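Long-range contacts in D-isomer specific 2-hydroxyacid dehydrogenase family protein (Desulfovibrio vulgaris, PDB 5TX7), which probably catalyses the NAD-dependent interconversion of D-2-hydroxy acids and 2-oxo acids: residues Ala6-Thr11 and Val49-Val54; Trp19-Glu24 and Leu298-Ala303; Leu56-Leu61 and Val82-Val87; Arg68-Leu73 and Ile90-Val95. All coordinates share one frame; numbering follows the deposited sequence.

Interaction 1: residues Ala6-Thr11 and Val49-Val54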
loop_
_atom_site.group_PDB
_atom_site.type_symbol
_atom_site.label_atom_id
_atom_site.label_comp_id
_atom_site.label_asym_id
_atom_site.label_seq_id
_atom_site.Cartn_x
_atom_site.Cartn_y
_atom_site.Cartn_z
ATOM N N ALA A 6 -16.580 -22.993 20.172
ATOM C CA ALA A 6 -15.398 -22.456 19.487
ATOM C C ALA A 6 -14.189 -22.550 20.436
ATOM O O ALA A 6 -14.161 -21.914 21.504
ATOM C CB ALA A 6 -15.642 -21.021 19.054
ATOM N N LEU A 7 -13.211 -23.360 20.046
ATOM C CA LEU A 7 -12.052 -23.640 20.889
ATOM C C LEU A 7 -10.981 -22.549 20.827
ATOM O O LEU A 7 -10.211 -22.401 21.763
ATOM C CB LEU A 7 -11.446 -25.016 20.548
ATOM C CG LEU A 7 -12.358 -26.219 20.813
ATOM C CD1 LEU A 7 -11.738 -27.499 20.269
ATOM C CD2 LEU A 7 -12.679 -26.374 22.301
ATOM N N ASP A 8 -10.919 -21.800 19.732
ATOM C CA ASP A 8 -10.015 -20.647 19.656
ATOM C C ASP A 8 -10.592 -19.544 18.800
ATOM O O ASP A 8 -10.172 -19.341 17.678
ATOM C CB ASP A 8 -8.602 -21.061 19.185
ATOM C CG ASP A 8 -8.583 -21.716 17.809
ATOM O OD1 ASP A 8 -9.593 -22.343 17.415
ATOM O OD2 ASP A 8 -7.531 -21.623 17.128
ATOM N N GLY A 9 -11.571 -18.845 19.359
ATOM C CA GLY A 9 -12.321 -17.819 18.637
ATOM C C GLY A 9 -11.749 -16.411 18.678
ATOM O O GLY A 9 -12.236 -15.521 17.970
ATOM N N TYR A 10 -10.708 -16.187 19.467
ATOM C CA TYR A 10 -10.200 -14.828 19.640
ATOM C C TYR A 10 -9.663 -14.231 18.334
ATOM O O TYR A 10 -10.062 -13.136 17.969
ATOM C CB TYR A 10 -9.135 -14.768 20.731
ATOM C CG TYR A 10 -8.666 -13.362 21.017
ATOM C CD1 TYR A 10 -9.517 -12.424 21.616
ATOM C CD2 TYR A 10 -7.398 -12.951 20.659
ATOM C CE1 TYR A 10 -9.084 -11.127 21.872
ATOM C CE2 TYR A 10 -6.958 -11.670 20.909
ATOM C CZ TYR A 10 -7.795 -10.749 21.514
ATOM O OH TYR A 10 -7.320 -9.463 21.763
ATOM N N THR A 11 -8.787 -14.953 17.640
ATOM C CA THR A 11 -8.233 -14.494 16.357
ATOM C C THR A 11 -9.312 -14.251 15.273
ATOM O O THR A 11 -9.188 -13.304 14.498
ATOM C CB THR A 11 -7.153 -15.454 15.784
ATOM O OG1 THR A 11 -7.684 -16.771 15.651
ATOM C CG2 THR A 11 -5.913 -15.522 16.700
ATOM N N VAL A 49 -18.049 -28.496 16.837
ATOM C CA VAL A 49 -16.824 -27.867 17.304
ATOM C C VAL A 49 -16.266 -26.966 16.184
ATOM O O VAL A 49 -16.181 -27.378 15.015
ATOM C CB VAL A 49 -15.780 -28.925 17.735
ATOM C CG1 VAL A 49 -14.367 -28.335 17.832
ATOM C CG2 VAL A 49 -16.183 -29.535 19.057
ATOM N N LEU A 50 -15.886 -25.741 16.552
ATOM C CA LEU A 50 -15.199 -24.812 15.638
ATOM C C LEU A 50 -13.742 -24.683 16.088
ATOM O O LEU A 50 -13.477 -24.436 17.270
ATOM C CB LEU A 50 -15.864 -23.449 15.655
ATOM C CG LEU A 50 -17.386 -23.447 15.441
ATOM C CD1 LEU A 50 -17.921 -22.029 15.640
ATOM C CD2 LEU A 50 -17.740 -24.019 14.060
ATOM N N THR A 51 -12.819 -24.903 15.154
ATOM C CA THR A 51 -11.400 -24.789 15.423
ATOM C C THR A 51 -10.745 -24.015 14.279
ATOM O O THR A 51 -11.085 -24.200 13.121
ATOM C CB THR A 51 -10.720 -26.168 15.580
ATOM O OG1 THR A 51 -9.314 -25.998 15.773
ATOM C CG2 THR A 51 -10.932 -27.084 14.350
ATOM N N ASN A 52 -9.836 -23.117 14.626
ATOM C CA ASN A 52 -8.962 -22.487 13.657
ATOM C C ASN A 52 -7.670 -23.305 13.627
ATOM O O ASN A 52 -7.391 -23.982 12.653
ATOM C CB ASN A 52 -8.728 -21.009 14.019
ATOM C CG ASN A 52 -8.116 -20.210 12.885
ATOM O OD1 ASN A 52 -7.435 -20.751 12.019
ATOM N ND2 ASN A 52 -8.369 -18.903 12.888
ATOM N N LYS A 53 -6.905 -23.256 14.708
ATOM C CA LYS A 53 -5.625 -23.960 14.798
ATOM C C LYS A 53 -5.539 -24.923 15.981
ATOM O O LYS A 53 -4.468 -25.459 16.242
ATOM C CB LYS A 53 -4.465 -22.942 14.877
ATOM C CG LYS A 53 -4.318 -22.031 13.679
ATOM C CD LYS A 53 -3.980 -22.781 12.398
ATOM C CE LYS A 53 -3.830 -21.828 11.209
ATOM N NZ LYS A 53 -5.139 -21.506 10.567
ATOM N N VAL A 54 -6.636 -25.151 16.700
ATOM C CA VAL A 54 -6.630 -26.138 17.784
ATOM C C VAL A 54 -6.632 -27.533 17.147
ATOM O O VAL A 54 -7.480 -27.824 16.309
ATOM C CB VAL A 54 -7.819 -25.970 18.732
ATOM C CG1 VAL A 54 -7.851 -27.098 19.760
ATOM C CG2 VAL A 54 -7.720 -24.620 19.440
HETATM O O HOH W 1 -9.960 -18.151 15.213
#
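Three bonds grip the oxygen of water 1, which sits between the turn after Ala6 and the turn after Thr51. The water donates to Asp8 O at 2.7 Å, accepts from Asn52 ND2, and shares a hydrogen bond with Thr11 OG1. It thus bridges two side chains whose polar tips, Thr11 OG1 and Asn52 ND2, lie 3.6 Å apart. The other end of the Asn52 amide is taken too, since Lys53 NZ donates to Asn52 OD1 in the carbonyl plane; that lysine also makes a cation-pi contact with Trp136 of the second subunit.

The direct clasp is the Asp8 carboxylate. With CG between the backbone N and the carbonyl carbon (chi1 60°), the group is brought to residues 52-53, and chi2 (-28°) turns its oxygens to two consecutive peptide N-H groups. Asn52 N donates to Asp8 OD1 at 2.9 Å and Lys53 N to Asp8 OD2 at 3.0 Å, each bond almost straight and each on a syn lone pair. This pincer fixes the rotation of the carboxylate and would be expected to stabilise its negative charge. Val54 CG2 lies alongside, 3.4 Å from Asp8 CG.

Before the turns, Ala6 pairs with Leu50 in parallel register, and Leu7 N points almost along the carbonyl axis of Leu50 O, 3.0 Å away. Leu7 CD1 meets Val49 CG1 at 3.7 Å and also touches Val54 CG1. The Asp8 clasp thus joins loops at the C-terminal ends of neighbouring parallel strands 3-6 and 48-51, in a sheet consistent with the family's flavodoxin-like catalytic domain.

Interaction 2: residues Trp19-Glu24 and Leu298-Ala303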
loop_
_atom_site.group_PDB
_atom_site.type_symbol
_atom_site.label_atom_id
_atom_site.label_comp_id
_atom_site.label_asym_id
_atom_site.label_seq_id
_atom_site.Cartn_x
_atom_site.Cartn_y
_atom_site.Cartn_z
ATOM N N TRP A 19 -20.537 -12.844 16.633
ATOM C CA TRP A 19 -20.879 -14.269 16.569
ATOM C C TRP A 19 -22.364 -14.481 16.225
ATOM O O TRP A 19 -22.797 -15.620 16.086
ATOM C CB TRP A 19 -20.558 -14.962 17.904
ATOM C CG TRP A 19 -19.126 -15.046 18.181
ATOM C CD1 TRP A 19 -18.391 -14.206 18.964
ATOM C CD2 TRP A 19 -18.216 -16.010 17.666
ATOM N NE1 TRP A 19 -17.074 -14.588 18.964
ATOM C CE2 TRP A 19 -16.940 -15.702 18.178
ATOM C CE3 TRP A 19 -18.354 -17.119 16.812
ATOM C CZ2 TRP A 19 -15.807 -16.454 17.869
ATOM C CZ3 TRP A 19 -17.222 -17.869 16.500
ATOM C CH2 TRP A 19 -15.961 -17.518 17.029
ATOM N N ALA A 20 -23.139 -13.407 16.082
ATOM C CA ALA A 20 -24.589 -13.524 15.859
ATOM C C ALA A 20 -25.032 -14.572 14.813
ATOM O O ALA A 20 -25.997 -15.304 15.061
ATOM C CB ALA A 20 -25.195 -12.163 15.540
ATOM N N PRO A 21 -24.337 -14.664 13.665
ATOM C CA PRO A 21 -24.740 -15.693 12.689
ATOM C C PRO A 21 -24.648 -17.128 13.209
ATOM O O PRO A 21 -25.463 -17.958 12.827
ATOM C CB PRO A 21 -23.766 -15.477 11.522
ATOM C CG PRO A 21 -23.358 -14.046 11.638
ATOM C CD PRO A 21 -23.303 -13.770 13.116
ATOM N N ILE A 22 -23.670 -17.407 14.072
ATOM C CA ILE A 22 -23.530 -18.714 14.723
ATOM C C ILE A 22 -24.548 -18.855 15.880
ATOM O O ILE A 22 -25.131 -19.912 16.059
ATOM C CB ILE A 22 -22.111 -18.943 15.295
ATOM C CG1 ILE A 22 -21.004 -18.639 14.265
ATOM C CG2 ILE A 22 -21.958 -20.369 15.817
ATOM C CD1 ILE A 22 -20.894 -19.581 13.100
ATOM N N GLU A 23 -24.751 -17.799 16.658
ATOM C CA GLU A 23 -25.691 -17.814 17.790
ATOM C C GLU A 23 -27.151 -18.079 17.410
ATOM O O GLU A 23 -27.899 -18.606 18.219
ATOM C CB GLU A 23 -25.593 -16.530 18.609
ATOM C CG GLU A 23 -24.287 -16.428 19.379
ATOM C CD GLU A 23 -23.985 -15.036 19.939
ATOM O OE1 GLU A 23 -24.321 -13.996 19.299
ATOM O OE2 GLU A 23 -23.298 -15.007 20.971
ATOM N N GLU A 24 -27.539 -17.734 16.182
ATOM C CA GLU A 24 -28.864 -18.090 15.643
ATOM C C GLU A 24 -29.118 -19.599 15.528
ATOM O O GLU A 24 -30.265 -20.008 15.469
ATOM C CB GLU A 24 -29.080 -17.471 14.252
ATOM C CG GLU A 24 -29.643 -16.062 14.238
ATOM C CD GLU A 24 -29.301 -15.293 12.961
ATOM O OE1 GLU A 24 -29.254 -15.928 11.866
ATOM O OE2 GLU A 24 -29.079 -14.051 13.065
ATOM N N LEU A 298 -15.591 -15.037 6.769
ATOM C CA LEU A 298 -15.290 -16.298 7.440
ATOM C C LEU A 298 -16.368 -16.708 8.459
ATOM O O LEU A 298 -16.744 -17.879 8.537
ATOM C CB LEU A 298 -13.896 -16.216 8.071
ATOM C CG LEU A 298 -13.303 -17.414 8.774
ATOM C CD1 LEU A 298 -13.405 -18.684 7.958
ATOM C CD2 LEU A 298 -11.849 -17.106 9.107
ATOM N N MET A 299 -16.869 -15.738 9.214
ATOM C CA MET A 299 -17.939 -15.982 10.175
ATOM C C MET A 299 -19.207 -16.431 9.463
ATOM O O MET A 299 -19.800 -17.424 9.848
ATOM C CB MET A 299 -18.218 -14.718 10.993
ATOM C CG MET A 299 -19.260 -14.877 12.102
ATOM S SD MET A 299 -18.715 -15.855 13.511
ATOM C CE MET A 299 -17.485 -14.751 14.213
ATOM N N ASP A 300 -19.622 -15.680 8.435
ATOM C CA ASP A 300 -20.829 -15.998 7.661
ATOM C C ASP A 300 -20.755 -17.367 6.988
ATOM O O ASP A 300 -21.734 -18.134 7.037
ATOM C CB ASP A 300 -21.096 -14.946 6.591
ATOM C CG ASP A 300 -21.676 -13.641 7.146
ATOM O OD1 ASP A 300 -22.426 -13.663 8.152
ATOM O OD2 ASP A 300 -21.398 -12.570 6.534
ATOM N N SER A 301 -19.607 -17.673 6.375
ATOM C CA SER A 301 -19.402 -18.964 5.708
ATOM C C SER A 301 -19.406 -20.123 6.693
ATOM O O SER A 301 -19.900 -21.193 6.373
ATOM C CB SER A 301 -18.091 -18.981 4.912
ATOM O OG SER A 301 -18.117 -18.066 3.828
ATOM N N THR A 302 -18.855 -19.908 7.883
ATOM C CA THR A 302 -18.949 -20.878 8.972
ATOM C C THR A 302 -20.416 -21.103 9.415
ATOM O O THR A 302 -20.816 -22.250 9.663
ATOM C CB THR A 302 -18.082 -20.435 10.159
ATOM O OG1 THR A 302 -16.721 -20.324 9.705
ATOM C CG2 THR A 302 -18.156 -21.419 11.311
ATOM N N ALA A 303 -21.212 -20.037 9.503
ATOM C CA ALA A 303 -22.648 -20.188 9.797
ATOM C C ALA A 303 -23.367 -20.976 8.691
ATOM O O ALA A 303 -24.214 -21.833 8.983
ATOM C CB ALA A 303 -23.314 -18.839 9.997
#
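Met299 leaves its helix with CG anti to the backbone N (chi1 -176°); CB has no close partner across the contact, and the later bends bring the tip to residues 19-24. CG comes next and passes Pro21 CG at 4.2 Å. A bend at chi2 then drops SD between two partners, 3.6 Å from Trp19 CE3 and 3.7 Å from Ile22 CG1. The second bend, at chi3, folds CE over a face of the indole. There the methyl lies 3.8 Å from the centroid of the six-membered ring of Trp19, 17° off the ring normal, a CH-pi contact offset toward the rim. The sulfur approaches the same ring obliquely, while Ile22 CG1 meets the indole in its plane, at the edge.

Farther along, the small residue Ala303 lets the two backbones close in. Pro21 CB touches Ala303 CB at 3.7 Å, and Ile22 CD1 rests against both Ala303 and Thr302 CG2. Pro21 CG, by contrast, lies near Asp300 OD1 at the more solvent-exposed side. Thr302 turns only its methyl to Ile22; its OG1 donates to Leu298 O at 2.7 Å, from above the carbonyl plane, and Leu298 O accepts the helical bond from Thr302 N as well.

No hydrogen bond crosses between the segments, and the join is mainly apolar and aromatic. Trp19 and Ile22 lie on Leu28 of the sheet, with Ala6 and Ile4 beneath them as well. A Met-aromatic contact thus ties helix 292-310 to the entry of helix 20-23, where the last helix returns to the N-terminal, catalytic part of the chain, as in D-2-hydroxyacid dehydrogenases generally.

Interaction 3: residues Leu56-Leu61 and Val82-Val87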
loop_
_atom_site.group_PDB
_atom_site.type_symbol
_atom_site.label_atom_id
_atom_site.label_comp_id
_atom_site.label_asym_id
_atom_site.label_seq_id
_atom_site.Cartn_x
_atom_site.Cartn_y
_atom_site.Cartn_z
ATOM N N LEU A 56 -7.074 -31.518 16.393
ATOM C CA LEU A 56 -7.990 -32.615 16.713
ATOM C C LEU A 56 -7.514 -33.894 16.043
ATOM O O LEU A 56 -7.587 -34.032 14.823
ATOM C CB LEU A 56 -9.399 -32.283 16.247
ATOM C CG LEU A 56 -10.048 -31.059 16.887
ATOM C CD1 LEU A 56 -11.306 -30.687 16.113
ATOM C CD2 LEU A 56 -10.348 -31.321 18.362
ATOM N N ASP A 57 -7.021 -34.817 16.859
ATOM C CA ASP A 57 -6.521 -36.121 16.399
ATOM C C ASP A 57 -7.560 -37.215 16.659
ATOM O O ASP A 57 -8.657 -36.930 17.123
ATOM C CB ASP A 57 -5.176 -36.430 17.094
ATOM C CG ASP A 57 -5.297 -36.606 18.612
ATOM O OD1 ASP A 57 -6.347 -36.303 19.206
ATOM O OD2 ASP A 57 -4.322 -37.055 19.227
ATOM N N MET A 58 -7.224 -38.470 16.358
ATOM C CA MET A 58 -8.128 -39.613 16.582
ATOM C C MET A 58 -8.545 -39.750 18.034
ATOM O O MET A 58 -9.701 -40.040 18.330
ATOM C CB MET A 58 -7.440 -40.928 16.183
ATOM C CG MET A 58 -8.212 -42.217 16.483
ATOM S SD MET A 58 -9.700 -42.348 15.476
ATOM C CE MET A 58 -9.016 -43.020 13.959
ATOM N N SER A 59 -7.593 -39.561 18.934
ATOM C CA SER A 59 -7.816 -39.781 20.365
ATOM C C SER A 59 -8.755 -38.734 20.965
ATOM O O SER A 59 -9.592 -39.083 21.770
ATOM C CB SER A 59 -6.472 -39.862 21.117
ATOM O OG SER A 59 -5.905 -38.579 21.323
ATOM N N ALA A 60 -8.626 -37.472 20.562
ATOM C CA ALA A 60 -9.584 -36.418 20.963
ATOM C C ALA A 60 -10.988 -36.633 20.382
ATOM O O ALA A 60 -11.974 -36.483 21.106
ATOM C CB ALA A 60 -9.074 -35.028 20.581
ATOM N N LEU A 61 -11.064 -36.998 19.096
ATOM C CA LEU A 61 -12.339 -37.249 18.407
ATOM C C LEU A 61 -13.124 -38.430 19.008
ATOM O O LEU A 61 -14.320 -38.339 19.190
ATOM C CB LEU A 61 -12.115 -37.473 16.904
ATOM C CG LEU A 61 -11.545 -36.301 16.085
ATOM C CD1 LEU A 61 -10.873 -36.789 14.792
ATOM C CD2 LEU A 61 -12.563 -35.212 15.790
ATOM N N VAL A 82 -8.748 -35.233 9.578
ATOM C CA VAL A 82 -10.078 -35.303 8.972
ATOM C C VAL A 82 -10.429 -36.708 8.487
ATOM O O VAL A 82 -11.613 -37.029 8.346
ATOM C CB VAL A 82 -10.303 -34.267 7.840
ATOM C CG1 VAL A 82 -10.082 -32.845 8.349
ATOM C CG2 VAL A 82 -9.433 -34.542 6.618
ATOM N N ALA A 83 -9.414 -37.529 8.224
ATOM C CA ALA A 83 -9.633 -38.952 7.901
ATOM C C ALA A 83 -10.208 -39.717 9.106
ATOM O O ALA A 83 -11.174 -40.454 8.969
ATOM C CB ALA A 83 -8.334 -39.606 7.422
ATOM N N ALA A 84 -9.612 -39.525 10.277
ATOM C CA ALA A 84 -10.129 -40.103 11.514
ATOM C C ALA A 84 -11.557 -39.632 11.793
ATOM O O ALA A 84 -12.412 -40.419 12.190
ATOM C CB ALA A 84 -9.232 -39.745 12.694
ATOM N N ALA A 85 -11.803 -38.343 11.586
ATOM C CA ALA A 85 -13.156 -37.800 11.704
ATOM C C ALA A 85 -14.143 -38.514 10.776
ATOM O O ALA A 85 -15.256 -38.852 11.195
ATOM C CB ALA A 85 -13.157 -36.297 11.450
ATOM N N GLY A 86 -13.723 -38.755 9.534
ATOM C CA GLY A 86 -14.538 -39.441 8.543
ATOM C C GLY A 86 -14.995 -40.816 8.997
ATOM O O GLY A 86 -16.208 -41.102 9.006
ATOM N N VAL A 87 -14.041 -41.648 9.421
ATOM C CA VAL A 87 -14.338 -43.038 9.801
ATOM C C VAL A 87 -15.265 -43.122 11.024
ATOM O O VAL A 87 -16.061 -44.058 11.137
ATOM C CB VAL A 87 -13.056 -43.919 9.978
ATOM C CG1 VAL A 87 -12.188 -43.892 8.717
ATOM C CG2 VAL A 87 -12.222 -43.523 11.189
#
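Met58 carries CG anti to its backbone N (chi1 175°), then bends twice, at chi2 and chi3, so that the thioether curls back and lays its methyl on the neighbouring helix. Leu61, one turn on, holds CG anti to the carbonyl carbon instead (chi1 -64°), and this sends CD1 the same way. Between them they straddle Ala84: Met58 CE touches Ala84 CB at 3.5 Å, and Leu61 CD1 reaches that CB at 4.0 Å. CD1 also lies over the backbone of the next residue, 3.7 Å from Ala85 N. Met58 CE also comes within 4.3 Å of Val87 CG2, toward the exposed side.

No polar bond joins the segments. The first helix is capped at its start by Asp57, in the N-cap position. Ala60 N donates to Asp57 OD1 at 2.9 Å, and Ser59 OG gives a second bond to Asp57 OD2, both from above the carboxylate plane. Ala84 N is likewise bonded to Asp81 OD1 at the start of the other helix.

Small alanines facing longer apolar tips let the helices 58-62 and 82-87 pack side by side, as helices flanking a parallel sheet do in an alpha/beta sandwich of flavodoxin type.

Interaction 4: residues Arg68-Leu73 and Ile90-Val95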
loop_
_atom_site.group_PDB
_atom_site.type_symbol
_atom_site.label_atom_id
_atom_site.label_comp_id
_atom_site.label_asym_id
_atom_site.label_seq_id
_atom_site.Cartn_x
_atom_site.Cartn_y
_atom_site.Cartn_z
ATOM N N ARG A 68 -20.742 -34.291 16.381
ATOM C CA ARG A 68 -21.359 -34.615 15.098
ATOM C C ARG A 68 -20.819 -33.826 13.911
ATOM O O ARG A 68 -20.967 -34.289 12.788
ATOM C CB ARG A 68 -22.877 -34.466 15.193
ATOM C CG ARG A 68 -23.534 -35.253 16.328
ATOM C CD ARG A 68 -23.007 -36.684 16.513
ATOM N NE ARG A 68 -23.743 -37.406 17.552
ATOM C CZ ARG A 68 -23.609 -38.699 17.851
ATOM N NH1 ARG A 68 -22.747 -39.473 17.188
ATOM N NH2 ARG A 68 -24.371 -39.232 18.817
ATOM N N PHE A 69 -20.167 -32.679 14.132
ATOM C CA PHE A 69 -19.696 -31.834 13.022
ATOM C C PHE A 69 -18.559 -30.900 13.416
ATOM O O PHE A 69 -18.627 -30.220 14.445
ATOM C CB PHE A 69 -20.865 -31.010 12.465
ATOM C CG PHE A 69 -20.499 -30.137 11.293
ATOM C CD1 PHE A 69 -19.937 -30.686 10.142
ATOM C CD2 PHE A 69 -20.742 -28.764 11.321
ATOM C CE1 PHE A 69 -19.614 -29.885 9.056
ATOM C CE2 PHE A 69 -20.409 -27.978 10.229
ATOM C CZ PHE A 69 -19.848 -28.535 9.105
ATOM N N VAL A 70 -17.519 -30.864 12.587
ATOM C CA VAL A 70 -16.420 -29.918 12.786
ATOM C C VAL A 70 -16.355 -28.922 11.633
ATOM O O VAL A 70 -16.344 -29.319 10.461
ATOM C CB VAL A 70 -15.084 -30.645 12.924
ATOM C CG1 VAL A 70 -13.942 -29.640 13.091
ATOM C CG2 VAL A 70 -15.147 -31.608 14.107
ATOM N N SER A 71 -16.347 -27.635 11.956
ATOM C CA SER A 71 -16.072 -26.624 10.942
ATOM C C SER A 71 -14.759 -25.921 11.283
ATOM O O SER A 71 -14.558 -25.478 12.417
ATOM C CB SER A 71 -17.218 -25.622 10.814
ATOM O OG SER A 71 -17.161 -24.973 9.545
ATOM N N VAL A 72 -13.872 -25.848 10.296
ATOM C CA VAL A 72 -12.565 -25.251 10.470
ATOM C C VAL A 72 -12.602 -23.808 9.987
ATOM O O VAL A 72 -13.034 -23.537 8.859
ATOM C CB VAL A 72 -11.493 -26.029 9.697
ATOM C CG1 VAL A 72 -10.118 -25.391 9.885
ATOM C CG2 VAL A 72 -11.483 -27.479 10.151
ATOM N N LEU A 73 -12.092 -22.908 10.831
ATOM C CA LEU A 73 -12.159 -21.459 10.629
ATOM C C LEU A 73 -10.942 -20.990 9.839
ATOM O O LEU A 73 -10.175 -20.125 10.273
ATOM C CB LEU A 73 -12.242 -20.739 11.983
ATOM C CG LEU A 73 -13.359 -21.155 12.945
ATOM C CD1 LEU A 73 -13.124 -20.566 14.332
ATOM C CD2 LEU A 73 -14.711 -20.740 12.399
ATOM N N ILE A 90 -17.932 -38.164 11.160
ATOM C CA ILE A 90 -17.960 -36.728 11.439
ATOM C C ILE A 90 -17.508 -35.977 10.188
ATOM O O ILE A 90 -16.330 -36.003 9.862
ATOM C CB ILE A 90 -17.024 -36.379 12.624
ATOM C CG1 ILE A 90 -17.487 -37.104 13.901
ATOM C CG2 ILE A 90 -16.992 -34.862 12.872
ATOM C CD1 ILE A 90 -16.440 -37.163 14.984
ATOM N N PRO A 91 -18.437 -35.312 9.473
ATOM C CA PRO A 91 -18.032 -34.412 8.386
ATOM C C PRO A 91 -17.182 -33.262 8.901
ATOM O O PRO A 91 -17.459 -32.736 9.978
ATOM C CB PRO A 91 -19.359 -33.861 7.851
ATOM C CG PRO A 91 -20.432 -34.756 8.375
ATOM C CD PRO A 91 -19.906 -35.354 9.644
ATOM N N VAL A 92 -16.157 -32.885 8.147
ATOM C CA VAL A 92 -15.327 -31.729 8.474
ATOM C C VAL A 92 -15.443 -30.758 7.316
ATOM O O VAL A 92 -15.165 -31.125 6.166
ATOM C CB VAL A 92 -13.843 -32.092 8.698
ATOM C CG1 VAL A 92 -13.045 -30.867 9.092
ATOM C CG2 VAL A 92 -13.716 -33.139 9.788
ATOM N N SER A 93 -15.847 -29.530 7.620
ATOM C CA SER A 93 -15.909 -28.483 6.611
ATOM C C SER A 93 -14.836 -27.410 6.838
ATOM O O SER A 93 -14.441 -27.151 7.989
ATOM C CB SER A 93 -17.297 -27.846 6.608
ATOM O OG SER A 93 -18.276 -28.758 6.148
ATOM N N ASN A 94 -14.386 -26.790 5.741
ATOM C CA ASN A 94 -13.527 -25.593 5.819
ATOM C C ASN A 94 -14.209 -24.404 5.151
ATOM O O ASN A 94 -15.381 -24.494 4.797
ATOM C CB ASN A 94 -12.133 -25.884 5.229
ATOM C CG ASN A 94 -12.137 -26.033 3.721
ATOM O OD1 ASN A 94 -13.193 -26.134 3.070
ATOM N ND2 ASN A 94 -10.942 -26.062 3.154
ATOM N N VAL A 95 -13.482 -23.295 5.006
ATOM C CA VAL A 95 -13.966 -22.122 4.297
ATOM C C VAL A 95 -12.917 -21.665 3.279
ATOM O O VAL A 95 -11.943 -20.999 3.652
ATOM C CB VAL A 95 -14.239 -20.958 5.265
ATOM C CG1 VAL A 95 -14.861 -19.783 4.513
ATOM C CG2 VAL A 95 -15.121 -21.407 6.432
#
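Strands 69-72 and 92-93 are the two parallel strands of a beta-alpha-beta unit, with helix 82-87 as the connection between them. The ladder is centred on Val70, whose N donates to Pro91 O at 3.2 Å and whose O accepts from Ser93 N at 2.9 Å, so the two bonds bracket Val92. Val72 N then donates to Ser93 O at 2.7 Å. All three run nearly along the carbonyl axis and are close to straight. Two of these carbonyls also receive CA-H contacts: Val92 CA lies 3.3 Å from Val70 O, and Ser71 CA approaches Ser93 O.

The face of Val70 and Val92 is aliphatic. Val72 CG2 meets Val92 CG1 at 3.9 Å, and Val70 CG2 meets Ile90 CG2 at the same separation; helix 82-87 closes over this side through Ala85 and Val82. The face of Ser71 and Ser93 belongs to helix 292-310. There Phe69, its CG anti to the backbone N (chi1 -178°), swings its ring along the second strand, so that CD1 lies 4.0 Å from Pro91 CB and the ring edge meets Ser93 OG in plane, 3.4 Å from CZ. Phe309 stacks on this ring.

Neither serine spends its hydroxyl on the partner strand: Ser93 OG is bonded to Val315 O, and Ser71 OG to Asn305 ND2. Three backbone bonds thus join the strands, strand 48-51 takes the other edge of 69-72, and the Asn319 amide takes up Ile90 O and Val92 N on the outer edge. The two hydroxyls and the Asn319 bonds therefore tie the pair to the C-terminal part of the chain.

In the fold
From the N terminus, interaction 1 closes the first loop, joining the end of strand 3-6 to that of strand 48-51. Interaction 2 reaches much farther, from Trp19-Glu24 to Leu298-Ala303; it crosses interaction 1 along the chain and encloses interactions 3 and 4. Those two follow interaction 1 in series and cross each other, since 56-61, 68-73, 82-87 and 90-95 alternate. Interactions 1 and 4 share one sheet, where strands 48-51 and 69-72 are neighbours. Interaction 3 covers one side, Ala85 resting on Val92, while the helix of interaction 2 lies against the other through Thr302 on Leu50 and Leu73. Together they build one domain on a parallel sheet and bring the C-terminal helix back to it.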